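Local coordinates for protein polyketide biosynthesis 3-hydroxy-3-methylglutaryl-ACP synthase PksG (Bacillus subtilis, PDB 4YXT) that catalyses the aldol condensation of acetyl-ACP with a beta-ketothioester polyketide intermediate during biosynthesis of the antibiotic bacillaene, at residues E230-K233 and G237-Y240; D222-T227 and R262-K267; R358-Q361 and E365-E368. The protein carries 1 engineered substitution. All blocks are in the same frame, centred on the assembly; numbering follows the deposited sequence.

Contact 1: E230-K233 and G237-Y240; sequences EYQK and GANY
The methyl group of Ala-238 meets the aromatic ring of Tyr-231 at its edge, close to the ring plane, so neither face of the ring is turned to the methyl. CB lies 3.7 Å from CE1 of Tyr-231, and CD1 of the same ring is only slightly farther off. The torsion chi1 of -179° swings the ring out opposite the backbone N of Tyr-231, off the helix and alongside the returning chain, which presents the CE1 edge to the alanine. The polar end of the ring is fixed separately: its OH is hydrogen-bonded to OG of Ser-336, and the ring meets Phe-334 edge-to-face.

From the next position of the helix, Gln-232 reaches the same alanine by a different route. Its CG packs 4.0 Å from CB of Ala-238, and the extended chain beyond it carries the carboxamide to the backbone, where NE2 donates to O of Ala-238 at 2.9 Å. The bond is nearly straight, 168° at the hydrogen. The acceptor lies in the plane of the amide, whereas the donor is tilted 27° from the carbonyl plane. Ala-238 is thus held through its methyl and its carbonyl by two consecutive helix residues.

The loop that follows helix 213-234 here folds back on the C-terminal end of that helix and is joined to its last turn by a side-chain-to-backbone hydrogen bond, before the chain runs on toward strand 246-249.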
# COMPACT_ATOMS: atom_id res chain seq x y z
N GLU A 230 5.64 -16.01 17.94
CA GLU A 230 5.97 -16.40 16.54
C GLU A 230 7.49 -16.25 16.24
O GLU A 230 8.14 -17.15 15.69
CB GLU A 230 5.11 -15.65 15.54
CG GLU A 230 3.60 -15.83 15.73
CD GLU A 230 3.04 -17.13 15.08
OE1 GLU A 230 3.84 -18.02 14.66
OE2 GLU A 230 1.78 -17.24 15.00
N TYR A 231 8.06 -15.12 16.65
CA TYR A 231 9.50 -14.87 16.51
C TYR A 231 10.34 -15.97 17.13
O TYR A 231 11.29 -16.44 16.53
CB TYR A 231 9.82 -13.56 17.18
CG TYR A 231 11.26 -13.11 17.13
CD1 TYR A 231 12.14 -13.53 18.11
CD2 TYR A 231 11.71 -12.19 16.17
CE1 TYR A 231 13.45 -13.10 18.12
CE2 TYR A 231 13.01 -11.76 16.19
CZ TYR A 231 13.88 -12.22 17.17
OH TYR A 231 15.17 -11.81 17.28
N GLN A 232 10.00 -16.34 18.36
CA GLN A 232 10.63 -17.44 19.09
C GLN A 232 10.52 -18.76 18.35
O GLN A 232 11.47 -19.54 18.30
CB GLN A 232 9.94 -17.63 20.46
CG GLN A 232 10.35 -16.64 21.51
CD GLN A 232 9.91 -17.08 22.90
OE1 GLN A 232 8.74 -17.36 23.13
NE2 GLN A 232 10.84 -17.15 23.81
N LYS A 233 9.36 -19.04 17.79
CA LYS A 233 9.23 -20.28 17.04
C LYS A 233 10.22 -20.30 15.87
O LYS A 233 10.68 -21.34 15.52
CB LYS A 233 7.80 -20.54 16.59
CG LYS A 233 6.85 -20.59 17.78
CD LYS A 233 5.47 -21.12 17.40
CE LYS A 233 4.61 -21.27 18.64
NZ LYS A 233 3.69 -22.44 18.53
N GLY A 237 16.07 -20.11 20.96
CA GLY A 237 16.89 -19.49 21.96
C GLY A 237 16.44 -18.08 22.27
O GLY A 237 16.99 -17.46 23.18
N ALA A 238 15.42 -17.57 21.56
CA ALA A 238 15.10 -16.15 21.71
C ALA A 238 14.58 -15.89 23.10
O ALA A 238 13.64 -16.55 23.54
CB ALA A 238 14.11 -15.70 20.65
N ASN A 239 15.19 -14.94 23.80
CA ASN A 239 14.86 -14.66 25.18
C ASN A 239 14.54 -13.18 25.32
O ASN A 239 15.35 -12.32 24.97
CB ASN A 239 16.05 -15.05 26.11
CG ASN A 239 15.69 -14.96 27.57
OD1 ASN A 239 15.66 -13.89 28.15
ND2 ASN A 239 15.38 -16.09 28.15
N TYR A 240 13.33 -12.89 25.77
CA TYR A 240 12.84 -11.53 25.77
C TYR A 240 13.71 -10.59 26.65
O TYR A 240 13.79 -9.40 26.39
CB TYR A 240 11.42 -11.53 26.28
CG TYR A 240 10.63 -10.30 25.95
CD1 TYR A 240 10.15 -10.08 24.65
CD2 TYR A 240 10.32 -9.38 26.91
CE1 TYR A 240 9.37 -8.95 24.34
CE2 TYR A 240 9.56 -8.25 26.60
CZ TYR A 240 9.10 -8.03 25.32
OH TYR A 240 8.33 -6.87 25.08

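Contact 2: D222-T227 and R262-K267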
# COMPACT_ATOMS: atom_id res chain seq x y z
N ASP A 222 -2.62 -8.57 23.16
CA ASP A 222 -2.62 -9.91 22.55
C ASP A 222 -1.57 -10.07 21.41
O ASP A 222 -0.85 -11.10 21.38
CB ASP A 222 -4.01 -10.29 22.11
CG ASP A 222 -5.00 -10.40 23.29
OD1 ASP A 222 -4.56 -10.54 24.47
OD2 ASP A 222 -6.24 -10.34 23.03
N CYS A 223 -1.44 -9.06 20.53
CA CYS A 223 -0.48 -9.13 19.45
C CYS A 223 0.96 -9.00 19.96
O CYS A 223 1.86 -9.66 19.44
CB CYS A 223 -0.70 -8.13 18.33
SG CYS A 223 -2.26 -8.20 17.36
N CYS A 224 1.17 -8.15 20.97
CA CYS A 224 2.50 -8.08 21.58
C CYS A 224 3.01 -9.47 22.04
O CYS A 224 4.16 -9.87 21.75
CB CYS A 224 2.48 -7.07 22.72
SG CYS A 224 4.14 -6.66 23.18
N GLU A 225 2.15 -10.26 22.67
CA GLU A 225 2.56 -11.62 23.07
C GLU A 225 2.65 -12.60 21.89
O GLU A 225 3.59 -13.42 21.82
CB GLU A 225 1.59 -12.15 24.13
CG GLU A 225 1.57 -13.67 24.29
CD GLU A 225 0.52 -14.13 25.30
OE1 GLU A 225 0.03 -13.29 26.11
OE2 GLU A 225 0.15 -15.34 25.27
N GLN A 226 1.69 -12.58 20.97
CA GLN A 226 1.74 -13.57 19.88
C GLN A 226 2.88 -13.31 18.94
O GLN A 226 3.55 -14.24 18.49
CB GLN A 226 0.43 -13.63 19.09
CG GLN A 226 -0.71 -14.17 19.92
CD GLN A 226 -0.52 -15.62 20.36
OE1 GLN A 226 -0.97 -16.03 21.43
NE2 GLN A 226 0.15 -16.40 19.53
N THR A 227 3.15 -12.05 18.67
CA THR A 227 4.26 -11.76 17.75
C THR A 227 5.57 -12.32 18.30
O THR A 227 6.38 -12.90 17.57
CB THR A 227 4.37 -10.25 17.43
OG1 THR A 227 4.45 -9.47 18.62
CG2 THR A 227 3.20 -9.79 16.61
N ARG A 262 5.33 -4.16 31.06
CA ARG A 262 5.05 -4.85 32.35
C ARG A 262 4.36 -6.20 32.13
O ARG A 262 4.71 -7.17 32.75
CB ARG A 262 4.17 -3.96 33.23
CG ARG A 262 3.75 -4.57 34.56
CD ARG A 262 3.44 -3.46 35.55
NE ARG A 262 2.63 -2.38 34.96
CZ ARG A 262 2.98 -1.08 34.84
NH1 ARG A 262 4.16 -0.62 35.27
NH2 ARG A 262 2.13 -0.22 34.28
N THR A 263 3.36 -6.22 31.25
CA THR A 263 2.64 -7.40 30.89
C THR A 263 3.60 -8.41 30.32
O THR A 263 3.68 -9.52 30.81
CB THR A 263 1.56 -7.05 29.86
OG1 THR A 263 0.71 -6.02 30.40
CG2 THR A 263 0.71 -8.26 29.53
N MET A 264 4.39 -8.02 29.31
CA MET A 264 5.32 -8.98 28.69
C MET A 264 6.31 -9.58 29.66
O MET A 264 6.57 -10.80 29.64
CB MET A 264 6.11 -8.34 27.54
CG MET A 264 5.26 -8.02 26.32
SD MET A 264 4.49 -9.50 25.64
CE MET A 264 5.85 -10.41 24.92
N MET A 265 6.91 -8.72 30.49
CA MET A 265 7.94 -9.16 31.44
C MET A 265 7.39 -10.16 32.46
O MET A 265 8.10 -11.08 32.83
CB MET A 265 8.54 -7.97 32.22
CG MET A 265 9.46 -7.10 31.40
SD MET A 265 10.90 -7.97 30.72
CE MET A 265 10.77 -7.14 29.16
N ARG A 266 6.15 -9.97 32.91
CA ARG A 266 5.51 -10.94 33.82
C ARG A 266 5.17 -12.30 33.11
O ARG A 266 5.21 -13.35 33.76
CB ARG A 266 4.26 -10.31 34.47
CG ARG A 266 4.59 -9.26 35.54
CD ARG A 266 3.49 -8.20 35.71
NE ARG A 266 2.43 -8.58 36.67
CZ ARG A 266 1.27 -9.16 36.36
NH1 ARG A 266 0.94 -9.43 35.09
NH2 ARG A 266 0.43 -9.48 37.34
N LYS A 267 4.85 -12.24 31.81
CA LYS A 267 4.62 -13.42 30.93
C LYS A 267 5.87 -14.17 30.57
O LYS A 267 5.85 -15.37 30.43
CB LYS A 267 3.91 -13.02 29.64
CG LYS A 267 2.49 -12.56 29.89
CD LYS A 267 1.71 -12.21 28.62
CE LYS A 267 0.22 -12.41 28.86
NZ LYS A 267 -0.12 -13.87 28.82
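Helix-helix packing in the thiolase-like fold of the HMG-CoA synthase family joins helix 213-234 to helix 254-267, close to the catalytic region: the side chain of Cys-224 is about 9 Å from that of His-250, the probable proton donor/acceptor. The axes of 222-227 and 262-267 run in broadly the same direction, crossing at -41° with a closest approach of 10.4 Å.

Toward solvent the chemistry is ionic. Glu-225 extends from its helix and Lys-267 comes across it at about a right angle. NZ of Lys-267 forms a salt bridge with OE1 of Glu-225; the hydrogen bond within the pair is weak, and its geometry is doubtful because the place of OE1 is less sure.

The buried part of the interface is made by sulfur and aliphatic carbon. SG of Cys-224 rests 3.6 Å from CG of Met-264, and the thioether sulfur of Met-264 also faces it. Behind this layer Cys-224 also touches Phe-324 of strand 319-327, while Met-264 packs on Tyr-240. Met-264 is bent at both chi2 (-60°) and chi3 (-71°), which folds its tip back against the neighbouring helix. There SD approaches CA of Glu-225 at 3.9 Å, and the terminal CE of Met-264 lies 3.6 Å from the carbonyl O of Cys-224.

Contact 3: R358-Q361 and E365-E368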
# COMPACT_ATOMS: atom_id res chain seq x y z
N ARG A 358 13.16 23.37 18.10
CA ARG A 358 12.92 24.65 17.37
C ARG A 358 11.54 24.84 16.86
O ARG A 358 11.31 25.77 16.09
CB ARG A 358 13.89 24.85 16.20
CG ARG A 358 15.20 24.11 16.34
CD ARG A 358 16.43 24.96 16.03
NE ARG A 358 17.54 24.62 16.92
CZ ARG A 358 18.80 25.04 16.78
NH1 ARG A 358 19.15 25.81 15.76
NH2 ARG A 358 19.72 24.68 17.66
N ARG A 359 10.59 24.01 17.26
CA ARG A 359 9.23 24.18 16.75
C ARG A 359 8.56 25.31 17.48
O ARG A 359 8.91 25.62 18.63
CB ARG A 359 8.40 22.90 16.91
CG ARG A 359 8.97 21.69 16.21
CD ARG A 359 8.25 20.41 16.64
NE ARG A 359 8.53 20.10 18.05
CZ ARG A 359 7.93 19.15 18.77
NH1 ARG A 359 7.01 18.35 18.18
NH2 ARG A 359 8.25 18.98 20.07
N TYR A 360 7.57 25.90 16.82
CA TYR A 360 6.81 27.01 17.36
C TYR A 360 5.70 26.54 18.26
O TYR A 360 4.87 25.71 17.87
CB TYR A 360 6.17 27.76 16.20
CG TYR A 360 5.42 29.01 16.56
CD1 TYR A 360 6.05 30.25 16.57
CD2 TYR A 360 4.07 28.97 16.82
CE1 TYR A 360 5.36 31.40 16.86
CE2 TYR A 360 3.36 30.12 17.10
CZ TYR A 360 4.01 31.33 17.13
OH TYR A 360 3.30 32.49 17.41
N GLN A 361 5.65 27.12 19.46
CA GLN A 361 4.63 26.78 20.43
C GLN A 361 3.29 27.51 20.22
O GLN A 361 3.24 28.73 20.24
CB GLN A 361 5.12 27.09 21.84
CG GLN A 361 4.03 26.86 22.87
CD GLN A 361 4.56 26.58 24.25
OE1 GLN A 361 5.76 26.63 24.48
NE2 GLN A 361 3.68 26.29 25.17
N GLU A 365 -5.47 29.88 22.20
CA GLU A 365 -6.32 30.59 21.27
C GLU A 365 -5.90 30.17 19.85
O GLU A 365 -6.76 29.89 19.03
CB GLU A 365 -6.30 32.12 21.48
CG GLU A 365 -7.65 32.73 21.91
CD GLU A 365 -7.89 32.76 23.44
OE1 GLU A 365 -6.95 32.45 24.21
OE2 GLU A 365 -9.03 33.11 23.88
N GLU A 366 -4.60 30.11 19.58
CA GLU A 366 -4.15 29.64 18.25
C GLU A 366 -4.63 28.21 17.95
O GLU A 366 -5.11 27.93 16.85
CB GLU A 366 -2.63 29.70 18.12
CG GLU A 366 -2.11 31.11 17.88
CD GLU A 366 -0.62 31.25 18.11
OE1 GLU A 366 -0.07 30.64 19.04
OE2 GLU A 366 0.00 32.00 17.36
N TYR A 367 -4.54 27.34 18.94
CA TYR A 367 -4.81 25.93 18.75
C TYR A 367 -6.32 25.65 18.62
O TYR A 367 -6.74 24.80 17.82
CB TYR A 367 -4.17 25.13 19.88
CG TYR A 367 -4.64 23.71 19.90
CD1 TYR A 367 -4.20 22.79 18.94
CD2 TYR A 367 -5.55 23.28 20.85
CE1 TYR A 367 -4.65 21.49 18.94
CE2 TYR A 367 -6.01 21.98 20.85
CZ TYR A 367 -5.56 21.09 19.89
OH TYR A 367 -6.02 19.80 19.92
N GLU A 368 -7.14 26.39 19.36
CA GLU A 368 -8.60 26.25 19.32
C GLU A 368 -9.17 26.78 17.99
O GLU A 368 -10.28 26.40 17.58
CB GLU A 368 -9.23 26.98 20.52
CG GLU A 368 -10.65 26.57 20.89
CD GLU A 368 -10.73 25.39 21.84
OE1 GLU A 368 -10.06 25.42 22.90
OE2 GLU A 368 -11.48 24.44 21.54
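The phenol OH of Tyr-360 donates a weak hydrogen bond to OE2 of Glu-366, 3.3 Å away. This carboxylate oxygen sits at the edge of the ring, near its plane, 3.9 Å from CE2 of Tyr-360. The two side chains cross at about a right angle, and the planes of ring and carboxylate are 62° apart, so the flat groups do not stack. Chi1 of -176° sends the tyrosine ring out opposite its own backbone N, and Glu-366, extended beyond CG, stretches from the helix to meet it.

The other carboxylate oxygen has a stronger partner close by in the chain. OE1 of Glu-366 accepts a hydrogen bond from the backbone N of Ser-363, just ahead of the helix. The carboxylate thus bridges that backbone N and the phenol, which would restrict its rotation.

The elements involved are the short strand 360-361, an edge of the three-stranded mixed sheet, and helix 364-370, which follows almost at once. The strand is bound on its sheet side by backbone hydrogen bonds from Tyr-360 to Thr-15 and Tyr-17, and the tyrosine ring is backed by Ile-394 and Ser-397 of helix 392-397.

Across the contact itself the fit is loose. It lies at the surface, and Tyr-360, Gln-361 and Glu-366 all keep part of their area exposed. Even the closest pair of CA atoms, those of Gln-361 and Glu-366, is 9.5 Å apart, and only 83 Å² of surface is buried between the segments. The carbonyl O of Gln-361 stays 4.0 Å from OE1 of Glu-366. The Gln-361 side chain leaves in another direction, its CB pointing away from the helix and its chain lying against Asp-19 and Glu-22.

Contacts 1 and 2 share helix 213-234 and lie on the same side of the chain's centre, their own centres about 12 Å apart; Tyr-240 of contact 1 packs on Met-264 and Met-265 of contact 2, joining them into one region. Contact 3 lies on the opposite side of the chain's centre from contact 1, with about 45 Å between their centres, and involves separate elements. Contacts 1 and 2 are partly buried and combine apolar packing with a polar link, a neutral amide bond to the backbone in one and an ionic pair in the other. Contact 3 lies at the surface, where the hydrogen bond found across it is a weak one, and buries the least area.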